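Local coordinates for protein OBCA, Oxalate Biosynthetic Component A (Burkholderia glumae, PDB 4NNB) that is a TIM-barrel protein that holds a magnesium ion and an oxaloacetate ion in one pocket, at residues R344-F350 with P372-V378. Residue numbers count along the deposited sequence, not the author numbering.
Sequences RPEVEVF and PVLFMLV. With OAA (oxaloacetate ion), chain C.
Two parallel strands of the TIM barrel, 344-349 and 373-378, are joined by a helical beta-alpha-beta connection; their axes approach to 4.4 Å and diverge by 29°. Extended backbones place Val347 beside Phe375, Glu348 beside Met376 and Val349 beside Leu377. Four hydrogen bonds alternate along the ladder: Val347 N to Leu374 O (2.8 Å), Met376 N to Val347 O (2.8 Å), Val349 N to Met376 O (2.7 Å) and Val378 N to Val349 O (3.1 Å). Where the strands begin, water 1 links Pro345 O (2.6 Å) to Leu374 N (2.8 Å), and Arg344 NH1 donates to Pro372 O (3.0 Å), Pro372 following a cis peptide; Arg344 NH2 hydrogen-bonds Phe523 O.

Val347, Val349, Phe375 and Leu377 share the outer face, the last two packing on helix 416-440; Val347 CB lies 3.6 Å from Phe375 CD1. Glu346, Glu348, Leu374 and Met376 face the barrel interior, where Glu346 OE1 accepts from Asn275 and Glu346 OE2 lies 3.5 Å from Met376 CE. At the C-terminal ends, the usual TIM-barrel site, Glu348 and Phe350 line the oxaloacetate pocket. Val378 CG2 makes a CH-pi contact 4.0 Å from the Phe350 ring centroid, while Phe350 CZ approaches oxaloacetate C2 edge-on at 3.5 Å.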
ATOM      1  N   ARG A 344     -19.947  10.903   5.555  1.00 22.96           N
ATOM      2  CA  ARG A 344     -19.418  10.758   6.907  1.00 25.47           C
ATOM      3  C   ARG A 344     -17.884  10.819   6.875  1.00 25.97           C
ATOM      4  O   ARG A 344     -17.237  10.053   6.149  1.00 24.59           O
ATOM      5  CB  ARG A 344     -19.915   9.443   7.527  1.00 25.63           C
ATOM      6  CG  ARG A 344     -19.413   9.144   8.955  1.00 26.53           C
ATOM      7  CD  ARG A 344     -20.272   9.844  10.020  1.00 26.79           C
ATOM      8  NE  ARG A 344     -21.692   9.622   9.775  1.00 25.64           N
ATOM      9  CZ  ARG A 344     -22.380   8.559  10.196  1.00 26.57           C
ATOM     10  NH1 ARG A 344     -21.793   7.626  10.924  1.00 23.36           N
ATOM     11  NH2 ARG A 344     -23.665   8.436   9.889  1.00 27.40           N
ATOM     12  N   PRO A 345     -17.287  11.743   7.646  1.00 25.22           N
ATOM     13  CA  PRO A 345     -15.821  11.740   7.612  1.00 24.76           C
ATOM     14  C   PRO A 345     -15.253  10.514   8.317  1.00 24.55           C
ATOM     15  O   PRO A 345     -15.817  10.007   9.286  1.00 26.09           O
ATOM     16  CB  PRO A 345     -15.417  13.039   8.346  1.00 25.53           C
ATOM     17  CG  PRO A 345     -16.643  13.542   9.016  1.00 27.89           C
ATOM     18  CD  PRO A 345     -17.847  12.891   8.379  1.00 26.79           C
ATOM     19  N   GLU A 346     -14.144  10.010   7.796  1.00 25.06           N
ATOM     20  CA  GLU A 346     -13.333   9.105   8.594  1.00 24.52           C
ATOM     21  C   GLU A 346     -12.134   9.923   9.001  1.00 23.61           C
ATOM     22  O   GLU A 346     -11.372  10.389   8.137  1.00 22.17           O
ATOM     23  CB  GLU A 346     -12.893   7.863   7.812  1.00 24.35           C
ATOM     24  CG  GLU A 346     -11.891   7.009   8.587  1.00 24.37           C
ATOM     25  CD  GLU A 346     -11.451   5.765   7.823  1.00 25.75           C
ATOM     26  OE1 GLU A 346     -10.584   5.881   6.945  1.00 25.60           O
ATOM     27  OE2 GLU A 346     -11.963   4.666   8.115  1.00 26.66           O
ATOM     28  N   VAL A 347     -11.962  10.117  10.308  1.00 23.39           N
ATOM     29  CA  VAL A 347     -10.810  10.878  10.790  1.00 22.97           C
ATOM     30  C   VAL A 347      -9.580   9.986  10.703  1.00 23.61           C
ATOM     31  O   VAL A 347      -9.497   8.948  11.390  1.00 23.10           O
ATOM     32  CB  VAL A 347     -10.995  11.390  12.240  1.00 22.05           C
ATOM     33  CG1 VAL A 347      -9.785  12.206  12.659  1.00 21.52           C
ATOM     34  CG2 VAL A 347     -12.244  12.260  12.343  1.00 23.90           C
ATOM     35  N   GLU A 348      -8.650  10.367   9.828  1.00 23.06           N
ATOM     36  CA  GLU A 348      -7.384   9.649   9.685  1.00 22.54           C
ATOM     37  C   GLU A 348      -6.473  10.123  10.797  1.00 24.52           C
ATOM     38  O   GLU A 348      -5.929  11.228  10.723  1.00 24.23           O
ATOM     39  CB  GLU A 348      -6.698   9.958   8.347  1.00 24.90           C
ATOM     40  CG  GLU A 348      -7.528   9.744   7.112  1.00 29.80           C
ATOM     41  CD  GLU A 348      -7.925   8.298   6.921  1.00 32.49           C
ATOM     42  OE1 GLU A 348      -7.182   7.532   6.257  1.00 36.87           O
ATOM     43  OE2 GLU A 348      -9.000   7.940   7.417  1.00 34.02           O
ATOM     44  N   VAL A 349      -6.316   9.307  11.830  1.00 21.49           N
ATOM     45  CA  VAL A 349      -5.504   9.708  12.976  1.00 22.31           C
ATOM     46  C   VAL A 349      -4.015   9.419  12.716  1.00 24.69           C
ATOM     47  O   VAL A 349      -3.487   8.357  13.082  1.00 24.28           O
ATOM     48  CB  VAL A 349      -5.976   9.029  14.271  1.00 23.72           C
ATOM     49  CG1 VAL A 349      -5.224   9.609  15.465  1.00 24.23           C
ATOM     50  CG2 VAL A 349      -7.483   9.217  14.464  1.00 24.70           C
ATOM     51  N   PHE A 350      -3.347  10.369  12.078  1.00 22.53           N
ATOM     52  CA  PHE A 350      -1.933  10.219  11.731  1.00 23.61           C
ATOM     53  C   PHE A 350      -1.009  10.512  12.910  1.00 26.18           C
ATOM     54  O   PHE A 350       0.108  10.002  12.968  1.00 24.27           O
ATOM     55  CB  PHE A 350      -1.550  11.174  10.586  1.00 24.60           C
ATOM     56  CG  PHE A 350      -1.966  10.698   9.212  1.00 24.58           C
ATOM     57  CD1 PHE A 350      -3.108  11.209   8.594  1.00 22.38           C
ATOM     58  CD2 PHE A 350      -1.201   9.750   8.534  1.00 23.03           C
ATOM     59  CE1 PHE A 350      -3.484  10.781   7.316  1.00 23.81           C
ATOM     60  CE2 PHE A 350      -1.566   9.309   7.261  1.00 23.27           C
ATOM     61  CZ  PHE A 350      -2.700   9.816   6.646  1.00 22.84           C
ATOM     62  N   PRO A 372     -22.194   6.980  14.452  1.00 27.92           N
ATOM     63  CA  PRO A 372     -20.916   7.056  15.169  1.00 24.44           C
ATOM     64  C   PRO A 372     -19.866   7.840  14.390  1.00 25.26           C
ATOM     65  O   PRO A 372     -19.839   7.811  13.150  1.00 26.46           O
ATOM     66  CB  PRO A 372     -20.484   5.585  15.268  1.00 27.21           C
ATOM     67  CG  PRO A 372     -21.187   4.906  14.134  1.00 28.79           C
ATOM     68  CD  PRO A 372     -22.512   5.599  14.046  1.00 30.43           C
ATOM     69  N   VAL A 373     -19.023   8.554  15.126  1.00 25.11           N
ATOM     70  CA  VAL A 373     -17.882   9.248  14.527  1.00 24.97           C
ATOM     71  C   VAL A 373     -16.818   8.192  14.219  1.00 23.04           C
ATOM     72  O   VAL A 373     -16.568   7.300  15.033  1.00 21.92           O
ATOM     73  CB  VAL A 373     -17.336  10.318  15.474  1.00 24.59           C
ATOM     74  CG1 VAL A 373     -16.183  11.087  14.806  1.00 21.74           C
ATOM     75  CG2 VAL A 373     -18.475  11.281  15.894  1.00 25.53           C
ATOM     76  N   LEU A 374     -16.216   8.279  13.037  1.00 26.06           N
ATOM     77  CA  LEU A 374     -15.324   7.225  12.554  1.00 23.95           C
ATOM     78  C   LEU A 374     -13.864   7.646  12.617  1.00 24.95           C
ATOM     79  O   LEU A 374     -13.523   8.758  12.201  1.00 22.93           O
ATOM     80  CB  LEU A 374     -15.671   6.878  11.103  1.00 24.96           C
ATOM     81  CG  LEU A 374     -17.120   6.555  10.763  1.00 23.23           C
ATOM     82  CD1 LEU A 374     -17.243   6.214   9.264  1.00 22.11           C
ATOM     83  CD2 LEU A 374     -17.615   5.416  11.614  1.00 26.22           C
ATOM     84  N   PHE A 375     -13.003   6.753  13.110  1.00 23.44           N
ATOM     85  CA  PHE A 375     -11.566   7.030  13.220  1.00 24.78           C
ATOM     86  C   PHE A 375     -10.756   5.877  12.627  1.00 27.58           C
ATOM     87  O   PHE A 375     -11.145   4.708  12.736  1.00 26.68           O
ATOM     88  CB  PHE A 375     -11.155   7.231  14.690  1.00 23.66           C
ATOM     89  CG  PHE A 375     -11.847   8.388  15.364  1.00 24.82           C
ATOM     90  CD1 PHE A 375     -11.256   9.649  15.385  1.00 24.46           C
ATOM     91  CD2 PHE A 375     -13.092   8.224  15.955  1.00 23.72           C
ATOM     92  CE1 PHE A 375     -11.901  10.732  15.991  1.00 24.84           C
ATOM     93  CE2 PHE A 375     -13.740   9.301  16.578  1.00 26.25           C
ATOM     94  CZ  PHE A 375     -13.138  10.550  16.595  1.00 26.47           C
ATOM     95  N   MET A 376      -9.637   6.208  11.993  1.00 24.04           N
ATOM     96  CA  MET A 376      -8.677   5.206  11.528  1.00 25.39           C
ATOM     97  C   MET A 376      -7.330   5.526  12.151  1.00 24.62           C
ATOM     98  O   MET A 376      -6.786   6.611  11.924  1.00 24.83           O
ATOM     99  CB  MET A 376      -8.591   5.193   9.990  1.00 22.44           C
ATOM    100  CG  MET A 376      -7.522   4.246   9.416  1.00 22.87           C
ATOM    101  SD  MET A 376      -7.925   2.510   9.756  1.00 23.99           S
ATOM    102  CE  MET A 376      -9.419   2.358   8.793  1.00 21.07           C
ATOM    103  N   LEU A 377      -6.805   4.607  12.966  1.00 23.89           N
ATOM    104  CA  LEU A 377      -5.493   4.807  13.584  1.00 23.77           C
ATOM    105  C   LEU A 377      -4.395   4.449  12.572  1.00 24.44           C
ATOM    106  O   LEU A 377      -4.261   3.286  12.180  1.00 25.72           O
ATOM    107  CB  LEU A 377      -5.343   3.965  14.860  1.00 24.93           C
ATOM    108  CG  LEU A 377      -6.401   4.188  15.956  1.00 26.89           C
ATOM    109  CD1 LEU A 377      -6.109   3.270  17.158  1.00 27.89           C
ATOM    110  CD2 LEU A 377      -6.472   5.675  16.382  1.00 24.07           C
ATOM    111  N   VAL A 378      -3.634   5.448  12.131  1.00 22.39           N
ATOM    112  CA  VAL A 378      -2.521   5.203  11.211  1.00 24.69           C
ATOM    113  C   VAL A 378      -1.298   4.833  12.053  1.00 24.24           C
ATOM    114  O   VAL A 378      -0.351   5.606  12.204  1.00 25.30           O
ATOM    115  CB  VAL A 378      -2.245   6.418  10.300  1.00 23.09           C
ATOM    116  CG1 VAL A 378      -1.268   6.032   9.173  1.00 22.62           C
ATOM    117  CG2 VAL A 378      -3.556   6.940   9.706  1.00 20.75           C
TER
HETATM  118  O1  OAA C 602      -6.706  10.579   3.668  1.00 34.84           O
HETATM  119  O2  OAA C 602      -6.345   8.731   2.401  1.00 27.38           O
HETATM  120  O4  OAA C 602      -1.131   8.465   2.842  1.00 33.56           O
HETATM  121  O5  OAA C 602      -1.855  10.648   2.816  1.00 36.32           O
HETATM  122  O3  OAA C 602      -3.804   7.842   2.080  1.00 31.31           O
HETATM  123  C1  OAA C 602      -5.898   9.661   3.200  1.00 29.88           C
HETATM  124  C2  OAA C 602      -4.443   9.708   3.610  1.00 29.72           C
HETATM  125  C3  OAA C 602      -3.485   8.901   2.762  1.00 28.77           C
HETATM  126  C4  OAA C 602      -2.083   9.364   2.796  1.00 25.58           C
HETATM  127  O   HOH W   1     -17.060  10.527  11.552  1.00 26.06           O
HETATM  128  O   HOH W   2     -13.066   3.767  10.556  1.00 37.88           O
HETATM  129  O   HOH W   3       0.818   8.078  11.011  1.00 28.26           O